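Local coordinates for protein 4-hydroxy-3-methylbut-2-enyl diphosphate reductase, apicoplast (PDB 4N7B) that catalyses the reduction of (E)-4-hydroxy-3-methylbut-2-enyl diphosphate to isopentenyl and dimethylallyl diphosphate, the last step of the apicoplast MEP pathway, using an iron-sulfur cluster, at residues L432-G437 / P457-N462; L222-P227 / I478-A483; I258-I263 / S438-N443. All blocks are in the same frame, centred on the assembly; numbering follows the deposited sequence.

Contact 1: L432-G437 / P457-N462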
loop_
_atom_site.group_PDB
_atom_site.type_symbol
_atom_site.label_atom_id
_atom_site.label_comp_id
_atom_site.label_asym_id
_atom_site.label_seq_id
_atom_site.Cartn_x
_atom_site.Cartn_y
_atom_site.Cartn_z
ATOM N N LEU A 432 -9.749 20.238 9.807
ATOM C CA LEU A 432 -8.438 19.719 9.470
ATOM C C LEU A 432 -8.422 18.196 9.516
ATOM O O LEU A 432 -8.997 17.580 10.423
ATOM C CB LEU A 432 -7.408 20.248 10.461
ATOM C CG LEU A 432 -6.041 19.591 10.338
ATOM C CD1 LEU A 432 -5.322 20.123 9.100
ATOM C CD2 LEU A 432 -5.215 19.837 11.587
ATOM N N THR A 433 -7.721 17.594 8.564
ATOM C CA THR A 433 -7.508 16.155 8.551
ATOM C C THR A 433 -6.029 15.863 8.824
ATOM O O THR A 433 -5.143 16.428 8.172
ATOM C CB THR A 433 -7.895 15.533 7.189
ATOM O OG1 THR A 433 -9.321 15.573 7.020
ATOM C CG2 THR A 433 -7.418 14.083 7.131
ATOM N N ILE A 434 -5.766 14.999 9.798
ATOM C CA ILE A 434 -4.408 14.534 10.057
ATOM C C ILE A 434 -4.301 13.078 9.682
ATOM O O ILE A 434 -5.046 12.234 10.199
ATOM C CB ILE A 434 -4.003 14.666 11.522
ATOM C CG1 ILE A 434 -3.902 16.135 11.911
ATOM C CG2 ILE A 434 -2.649 13.993 11.751
ATOM C CD1 ILE A 434 -3.676 16.339 13.378
ATOM N N VAL A 435 -3.404 12.788 8.751
ATOM C CA VAL A 435 -3.155 11.425 8.358
ATOM C C VAL A 435 -1.810 11.043 8.908
ATOM O O VAL A 435 -0.813 11.708 8.628
ATOM C CB VAL A 435 -3.111 11.248 6.851
ATOM C CG1 VAL A 435 -2.804 9.795 6.517
ATOM C CG2 VAL A 435 -4.425 11.683 6.235
ATOM N N VAL A 436 -1.777 9.971 9.701
ATOM C CA VAL A 436 -0.511 9.524 10.280
ATOM C C VAL A 436 0.106 8.503 9.361
ATOM O O VAL A 436 -0.517 7.513 8.992
ATOM C CB VAL A 436 -0.699 8.966 11.682
ATOM C CG1 VAL A 436 0.636 8.625 12.300
ATOM C CG2 VAL A 436 -1.451 9.988 12.525
ATOM N N GLY A 437 1.323 8.779 8.927
ATOM C CA GLY A 437 1.996 7.846 8.054
ATOM C C GLY A 437 3.208 8.443 7.399
ATOM O O GLY A 437 3.552 9.618 7.633
ATOM N N PRO A 457 -8.489 20.938 4.519
ATOM C CA PRO A 457 -7.029 20.926 4.592
ATOM C C PRO A 457 -6.550 19.673 5.297
ATOM O O PRO A 457 -7.209 19.186 6.213
ATOM C CB PRO A 457 -6.706 22.170 5.419
ATOM C CG PRO A 457 -7.891 23.058 5.278
ATOM C CD PRO A 457 -9.071 22.149 5.125
ATOM N N ALA A 458 -5.409 19.151 4.877
ATOM C CA ALA A 458 -4.959 17.872 5.379
ATOM C C ALA A 458 -3.441 17.851 5.397
ATOM O O ALA A 458 -2.797 18.535 4.613
ATOM C CB ALA A 458 -5.483 16.766 4.504
ATOM N N VAL A 459 -2.882 17.079 6.313
ATOM C CA VAL A 459 -1.442 16.978 6.454
ATOM C C VAL A 459 -1.105 15.538 6.746
ATOM O O VAL A 459 -1.845 14.855 7.442
ATOM C CB VAL A 459 -0.885 17.829 7.643
ATOM C CG1 VAL A 459 -1.004 19.289 7.359
ATOM C CG2 VAL A 459 -1.615 17.482 8.945
ATOM N N LEU A 460 0.035 15.106 6.227
ATOM C CA LEU A 460 0.546 13.780 6.449
ATOM C C LEU A 460 1.699 13.911 7.415
ATOM O O LEU A 460 2.640 14.631 7.140
ATOM C CB LEU A 460 1.049 13.204 5.138
ATOM C CG LEU A 460 1.687 11.832 5.294
ATOM C CD1 LEU A 460 0.630 10.823 5.696
ATOM C CD2 LEU A 460 2.332 11.438 3.988
ATOM N N LEU A 461 1.622 13.228 8.552
ATOM C CA LEU A 461 2.650 13.327 9.577
ATOM C C LEU A 461 3.087 11.935 10.020
ATOM O O LEU A 461 2.255 11.067 10.300
ATOM C CB LEU A 461 2.123 14.108 10.789
ATOM C CG LEU A 461 1.712 15.556 10.512
ATOM C CD1 LEU A 461 1.094 16.157 11.768
ATOM C CD2 LEU A 461 2.901 16.380 10.036
ATOM N N ASN A 462 4.394 11.736 10.096
ATOM C CA ASN A 462 4.955 10.440 10.398
ATOM C C ASN A 462 4.749 10.129 11.877
ATOM O O ASN A 462 4.423 8.993 12.243
ATOM C CB ASN A 462 6.446 10.425 10.033
ATOM C CG ASN A 462 7.023 9.017 9.949
ATOM O OD1 ASN A 462 6.439 8.117 9.338
ATOM N ND2 ASN A 462 8.186 8.830 10.551
#

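Contact 2: L222-P227 / I478-A483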
loop_
_atom_site.group_PDB
_atom_site.type_symbol
_atom_site.label_atom_id
_atom_site.label_comp_id
_atom_site.label_asym_id
_atom_site.label_seq_id
_atom_site.Cartn_x
_atom_site.Cartn_y
_atom_site.Cartn_z
ATOM N N LEU A 222 -12.213 15.490 18.333
ATOM C CA LEU A 222 -11.308 14.660 17.551
ATOM C C LEU A 222 -12.030 13.395 17.124
ATOM O O LEU A 222 -12.442 12.565 17.954
ATOM C CB LEU A 222 -10.063 14.322 18.361
ATOM C CG LEU A 222 -9.097 13.355 17.688
ATOM C CD1 LEU A 222 -8.336 14.042 16.598
ATOM C CD2 LEU A 222 -8.145 12.782 18.712
ATOM N N TYR A 223 -12.223 13.256 15.822
ATOM C CA TYR A 223 -12.858 12.076 15.283
ATOM C C TYR A 223 -11.773 11.075 14.960
ATOM O O TYR A 223 -11.008 11.253 14.006
ATOM C CB TYR A 223 -13.630 12.418 14.025
ATOM C CG TYR A 223 -14.855 13.274 14.242
ATOM C CD1 TYR A 223 -16.036 12.714 14.692
ATOM C CD2 TYR A 223 -14.840 14.641 13.957
ATOM C CE1 TYR A 223 -17.169 13.479 14.878
ATOM C CE2 TYR A 223 -15.974 15.417 14.138
ATOM C CZ TYR A 223 -17.134 14.820 14.602
ATOM O OH TYR A 223 -18.266 15.560 14.794
ATOM N N LEU A 224 -11.684 10.045 15.780
ATOM C CA LEU A 224 -10.758 8.959 15.554
ATOM C C LEU A 224 -11.448 7.949 14.655
ATOM O O LEU A 224 -12.483 7.362 15.001
ATOM C CB LEU A 224 -10.344 8.306 16.874
ATOM C CG LEU A 224 -9.417 7.095 16.748
ATOM C CD1 LEU A 224 -8.081 7.502 16.106
ATOM C CD2 LEU A 224 -9.192 6.476 18.134
ATOM N N ILE A 225 -10.871 7.761 13.483
ATOM C CA ILE A 225 -11.548 7.050 12.415
ATOM C C ILE A 225 -11.153 5.585 12.354
ATOM O O ILE A 225 -9.991 5.224 12.550
ATOM C CB ILE A 225 -11.236 7.696 11.068
ATOM C CG1 ILE A 225 -11.783 9.121 11.054
ATOM C CG2 ILE A 225 -11.862 6.907 9.954
ATOM C CD1 ILE A 225 -11.273 9.989 9.927
ATOM N N ASN A 226 -12.138 4.763 12.030
ATOM C CA ASN A 226 -11.935 3.356 11.811
ATOM C C ASN A 226 -12.770 3.041 10.581
ATOM O O ASN A 226 -13.889 3.525 10.449
ATOM C CB ASN A 226 -12.446 2.584 13.057
ATOM C CG ASN A 226 -11.972 1.165 13.098
ATOM O OD1 ASN A 226 -10.761 0.901 13.105
ATOM N ND2 ASN A 226 -12.924 0.221 13.155
ATOM N N PRO A 227 -12.247 2.234 9.664
ATOM C CA PRO A 227 -10.920 1.621 9.680
ATOM C C PRO A 227 -9.777 2.566 9.342
ATOM O O PRO A 227 -9.955 3.580 8.651
ATOM C CB PRO A 227 -11.029 0.538 8.604
ATOM C CG PRO A 227 -12.045 1.050 7.673
ATOM C CD PRO A 227 -13.053 1.772 8.526
ATOM N N ILE A 478 -11.143 17.904 14.184
ATOM C CA ILE A 478 -10.103 17.178 13.483
ATOM C C ILE A 478 -10.539 15.753 13.126
ATOM O O ILE A 478 -11.072 15.001 13.958
ATOM C CB ILE A 478 -8.873 17.093 14.362
ATOM C CG1 ILE A 478 -8.350 18.488 14.625
ATOM C CG2 ILE A 478 -7.815 16.192 13.745
ATOM C CD1 ILE A 478 -7.306 18.538 15.711
ATOM N N ALA A 479 -10.302 15.395 11.878
ATOM C CA ALA A 479 -10.486 14.044 11.400
ATOM C C ALA A 479 -9.122 13.357 11.514
ATOM O O ALA A 479 -8.142 13.835 10.919
ATOM C CB ALA A 479 -10.935 14.088 9.951
ATOM N N LEU A 480 -9.017 12.281 12.299
ATOM C CA LEU A 480 -7.714 11.630 12.456
ATOM C C LEU A 480 -7.747 10.206 11.925
ATOM O O LEU A 480 -8.569 9.400 12.369
ATOM C CB LEU A 480 -7.275 11.635 13.915
ATOM C CG LEU A 480 -6.015 10.844 14.264
ATOM C CD1 LEU A 480 -4.762 11.467 13.650
ATOM C CD2 LEU A 480 -5.866 10.748 15.782
ATOM N N THR A 481 -6.887 9.906 10.953
ATOM C CA THR A 481 -6.774 8.549 10.443
ATOM C C THR A 481 -5.316 8.168 10.200
ATOM O O THR A 481 -4.414 8.922 10.543
ATOM C CB THR A 481 -7.590 8.346 9.168
ATOM O OG1 THR A 481 -7.578 6.951 8.838
ATOM C CG2 THR A 481 -7.013 9.112 8.034
ATOM N N SER A 482 -5.073 7.009 9.612
ATOM C CA SER A 482 -3.710 6.573 9.409
ATOM C C SER A 482 -3.653 5.613 8.244
ATOM O O SER A 482 -4.633 4.942 7.933
ATOM C CB SER A 482 -3.165 5.904 10.677
ATOM O OG SER A 482 -3.962 4.778 11.009
ATOM N N ALA A 483 -2.495 5.572 7.596
ATOM C CA ALA A 483 -2.302 4.772 6.401
ATOM C C ALA A 483 -2.190 3.293 6.722
ATOM O O ALA A 483 -2.054 2.900 7.881
ATOM C CB ALA A 483 -1.062 5.225 5.686
HETATM O O HOH W 1 -9.525 6.004 7.199
#

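Contact 3: I258-I263 / S438-N443. With SO4 (sulfate ion), chain C.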
loop_
_atom_site.group_PDB
_atom_site.type_symbol
_atom_site.label_atom_id
_atom_site.label_comp_id
_atom_site.label_asym_id
_atom_site.label_seq_id
_atom_site.Cartn_x
_atom_site.Cartn_y
_atom_site.Cartn_z
ATOM N N ILE A 258 10.151 -3.524 3.425
ATOM C CA ILE A 258 9.103 -4.532 3.553
ATOM C C ILE A 258 7.703 -3.920 3.479
ATOM O O ILE A 258 6.792 -4.512 2.909
ATOM C CB ILE A 258 9.308 -5.327 4.854
ATOM C CG1 ILE A 258 9.000 -6.808 4.621
ATOM C CG2 ILE A 258 8.543 -4.705 5.995
ATOM C CD1 ILE A 258 7.607 -7.136 4.689
ATOM N N VAL A 259 7.549 -2.732 4.060
ATOM C CA VAL A 259 6.372 -1.894 3.863
ATOM C C VAL A 259 6.878 -0.451 3.888
ATOM O O VAL A 259 7.980 -0.177 4.374
ATOM C CB VAL A 259 5.289 -2.104 4.954
ATOM C CG1 VAL A 259 4.867 -3.564 5.024
ATOM C CG2 VAL A 259 5.792 -1.670 6.300
ATOM N N HIS A 260 6.092 0.478 3.360
ATOM C CA HIS A 260 6.552 1.858 3.245
ATOM C C HIS A 260 6.262 2.615 4.526
ATOM O O HIS A 260 5.400 3.494 4.565
ATOM C CB HIS A 260 5.897 2.550 2.056
ATOM C CG HIS A 260 6.451 2.134 0.727
ATOM N ND1 HIS A 260 5.715 2.209 -0.433
ATOM C CD2 HIS A 260 7.663 1.638 0.368
ATOM C CE1 HIS A 260 6.445 1.785 -1.453
ATOM N NE2 HIS A 260 7.628 1.429 -0.989
ATOM N N ASN A 261 6.979 2.248 5.581
ATOM C CA ASN A 261 6.940 2.991 6.825
ATOM C C ASN A 261 8.296 2.890 7.525
ATOM O O ASN A 261 8.741 1.794 7.871
ATOM C CB ASN A 261 5.836 2.468 7.730
ATOM C CG ASN A 261 5.715 3.276 9.004
ATOM O OD1 ASN A 261 6.450 3.052 9.970
ATOM N ND2 ASN A 261 4.787 4.225 9.015
ATOM N N ASP A 262 8.948 4.031 7.734
ATOM C CA ASP A 262 10.300 4.044 8.289
ATOM C C ASP A 262 10.305 3.512 9.721
ATOM O O ASP A 262 11.239 2.846 10.143
ATOM C CB ASP A 262 10.897 5.455 8.214
ATOM C CG ASP A 262 10.826 6.045 6.802
ATOM O OD1 ASP A 262 11.488 5.481 5.900
ATOM O OD2 ASP A 262 10.096 7.052 6.584
ATOM N N ILE A 263 9.248 3.782 10.468
ATOM C CA ILE A 263 9.196 3.317 11.854
ATOM C C ILE A 263 9.202 1.798 11.935
ATOM O O ILE A 263 9.967 1.229 12.691
ATOM C CB ILE A 263 7.996 3.888 12.580
ATOM C CG1 ILE A 263 8.181 5.402 12.700
ATOM C CG2 ILE A 263 7.840 3.237 13.957
ATOM C CD1 ILE A 263 6.956 6.119 13.142
ATOM N N SER A 438 3.874 7.618 6.598
ATOM C CA SER A 438 5.123 8.003 5.948
ATOM C C SER A 438 4.918 8.623 4.565
ATOM O O SER A 438 4.012 8.227 3.824
ATOM C CB SER A 438 6.021 6.778 5.804
ATOM O OG SER A 438 7.000 7.025 4.815
ATOM N N SER A 439 5.786 9.560 4.196
ATOM C CA SER A 439 5.681 10.212 2.889
ATOM C C SER A 439 6.073 9.258 1.774
ATOM O O SER A 439 5.765 9.503 0.615
ATOM C CB SER A 439 6.543 11.476 2.826
ATOM O OG SER A 439 7.887 11.157 3.088
ATOM N N SER A 440 6.734 8.156 2.116
ATOM C CA SER A 440 7.090 7.164 1.104
ATOM C C SER A 440 5.882 6.273 0.767
ATOM O O SER A 440 5.950 5.466 -0.147
ATOM C CB SER A 440 8.249 6.295 1.599
ATOM O OG SER A 440 7.853 5.529 2.738
ATOM N N SER A 441 4.785 6.405 1.515
ATOM C CA SER A 441 3.600 5.582 1.272
ATOM C C SER A 441 2.547 6.241 0.382
ATOM O O SER A 441 1.967 7.275 0.737
ATOM C CB SER A 441 2.924 5.194 2.585
ATOM O OG SER A 441 1.601 4.765 2.307
ATOM N N SER A 442 2.251 5.611 -0.748
ATOM C CA SER A 442 1.298 6.180 -1.688
ATOM C C SER A 442 -0.109 6.259 -1.086
ATOM O O SER A 442 -0.768 7.291 -1.198
ATOM C CB SER A 442 1.308 5.393 -3.011
ATOM O OG SER A 442 0.153 5.672 -3.789
ATOM N N ASN A 443 -0.580 5.200 -0.433
ATOM C CA ASN A 443 -1.951 5.229 0.072
ATOM C C ASN A 443 -2.121 6.282 1.170
ATOM O O ASN A 443 -3.200 6.854 1.322
ATOM C CB ASN A 443 -2.434 3.838 0.548
ATOM C CG ASN A 443 -1.916 3.477 1.924
ATOM O OD1 ASN A 443 -2.521 3.822 2.935
ATOM N ND2 ASN A 443 -0.798 2.770 1.970
HETATM S S SO4 C . 2.197 2.032 -0.594
HETATM O O1 SO4 C . 2.199 0.847 -1.439
HETATM O O2 SO4 C . 2.657 1.685 0.755
HETATM O O3 SO4 C . 3.111 2.994 -1.205
HETATM O O4 SO4 C . 0.866 2.657 -0.493
HETATM O O HOH W 2 2.921 4.725 6.831
#

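Contact 1: L432-G437 / P457-N462
Leu460 lays its CD1 methyl obliquely across Val435, 3.7 Å from CG1 of that valine. CD1 of Leu460 also sits 3.4 Å from the backbone O of Val435. The two residues face each other in a parallel pair of strands, 432-436 and 458-461. These are the two strands of a beta-alpha-beta unit whose crossover is helix 442-452. That helix packs on the same face of the sheet, where its Val448 touches both side chains. CG of Leu460 is anti to the backbone N (chi1 176°), beside its carbonyl carbon. This turns the tip of the side chain toward the partner strand. Thr433 and Ala458 share this face and meet CB to CB. The hydroxyl of Thr433 is bonded to Ser451 of the crossover helix.

On the other face Ile434 and Val459 lie side by side and point the same way, with CG1 of Ile434 4.0 Å from CG2 of Val459. Leu461 adds its CD1 near CG2 of Ile434. Phe494 of helix 488-499 covers Ile434, Val436 and Leu461 there.

Five backbone hydrogen bonds join the strands in the usual parallel alternation. The straightest runs from Val435 N to Val459 O, 2.9 Å long, with 177° at the hydrogen. Strand 458-461 is the outermost strand on this side of the sheet. Strand 432-436 is bonded on its other side to strand 477-482, so its residues are more deeply buried.

The pairing carries on to Gly437, where the chain leaves the sheet toward Ser441, a probable substrate-binding residue. Here Gly437 N donates to Leu461 O at 2.8 Å. The nitrogen of Gly437 lies above the plane of the Leu461 carbonyl, 45° out of it.

Contact 2: L222-P227 / I478-A483
CG of Leu222 is anti to its backbone N (chi1 175°), and this swings CD1 over the neighbouring strand. CD1 of Leu222 comes to 3.6 Å from CG2 of Ile478 and 3.8 Å from CB of Leu480. Both partners are crossed obliquely. Leu224 and Leu480 also have CG anti to the backbone N, and they run side by side. CD1 of Leu224 is 3.9 Å from CD2 of Leu480. These four side chains form one apolar patch on one face of the sheet.

Ile225 takes the other course. Its CG1 is anti to the carbonyl carbon (chi1 -63°) and folds along strand 477-482. CB of Ile225 lies 3.4 Å from the backbone O of Leu480, and CD1 reaches CB of both Ala479 and Thr481. The Tyr223 ring has Ile478 O at its edge, near the ring plane.

The strands are parallel and joined by three backbone hydrogen bonds. Tyr223 N gives to Ile478 O, almost along the C=O axis. Tyr223 O accepts from Leu480 N, and Ile225 N gives to Leu480 O. Tyr223 is thus gripped through both its N and its O. Beyond Ile225 the direct pairing ends and a water links the two segments. The water donates to Pro227 O at 2.9 Å and accepts from Thr481 OG1 at 2.7 Å. A cis peptide bond precedes Pro227, where the chain turns toward Cys231, a ligand of the iron-sulfur cluster.

The pair forms two of the three inner strands of a five-stranded parallel sheet. Strand 506-511 flanks strand 221-226, and strand 432-436 flanks strand 477-482. Helix 488-499 packs on Leu222 and Leu480, while helix 414-427 packs on Ile225 from the opposite face.

Contact 3: I258-I263 / S438-N443
His260 and Asn443 both bind a sulfate ion, probably from the crystallisation liquor. ND1 of His260 donates to sulfate O3 at 2.8 Å, with 161° at the hydrogen, and O3 lies at the edge of the ring, in its plane. The backbone N of Ser442 donates to the same oxygen, also at 2.8 Å. Asn443 holds sulfate O4 twice, by its backbone N and by ND2, the latter at 3.0 Å.

His260, Ser441, Ser442, Asn443 and His343, which also bonds to the ion, are expected, from similarity, to bind the substrate and product diphosphates. The sulfate therefore probably marks a phosphate position. Two of its donors are amides in the first turn of helix 442-452. This is the familiar anion site at a helix N-terminus, where the helix dipole would help to stabilise negative charge.

The next shell sets these donors. Ser441 is the N-cap of that helix, with OG bonded to Ala444 N, and OD1 of Asn443 accepts from Ala484 N, which leaves ND2 facing the sulfate. NE2 of His260 is bonded to NE2 of His256, and the ring stacks on His293; these contacts help to fix the ring's rotation.

No direct hydrogen bond joins the two segments; packing and a water do. CB of Ser438 and CB of Ser441 each sit 3.6 Å from His260 O. Ser438 begins a type I turn closed by Ser441 N bonding to Ser438 O. OG of Ser438 is 2.7 Å from Ser440 OG, and either hydroxyl could donate. Asn261 caps helix 262-271 through OD1, bonded to Val264 N. ND2 of Asn261 donates to a water 2.9 Å away, which also accepts from Ser438 N.

Contacts 1 and 2 belong to one five-stranded parallel sheet, their centres about 10 Å apart. Strands 432-436 and 477-482 are neighbours in it, and Ala479 probably bonds through its N and O to Leu432 O and Ile434 N. The centre of contact 3 lies about 14 Å from that of contact 1 and about 18 Å from that of contact 2, nearer the centre of the chain. Along the chain the order is 222-227, 258-263, 432-437, 438-443, 457-462, 478-483. Segment 438-443 follows segment 432-437 directly and starts the crossover helix 442-452 of contact 1. The C-terminal ends of the strands thus deliver the anion-binding loop of contact 3 to the probable substrate site beside the iron-sulfur cluster.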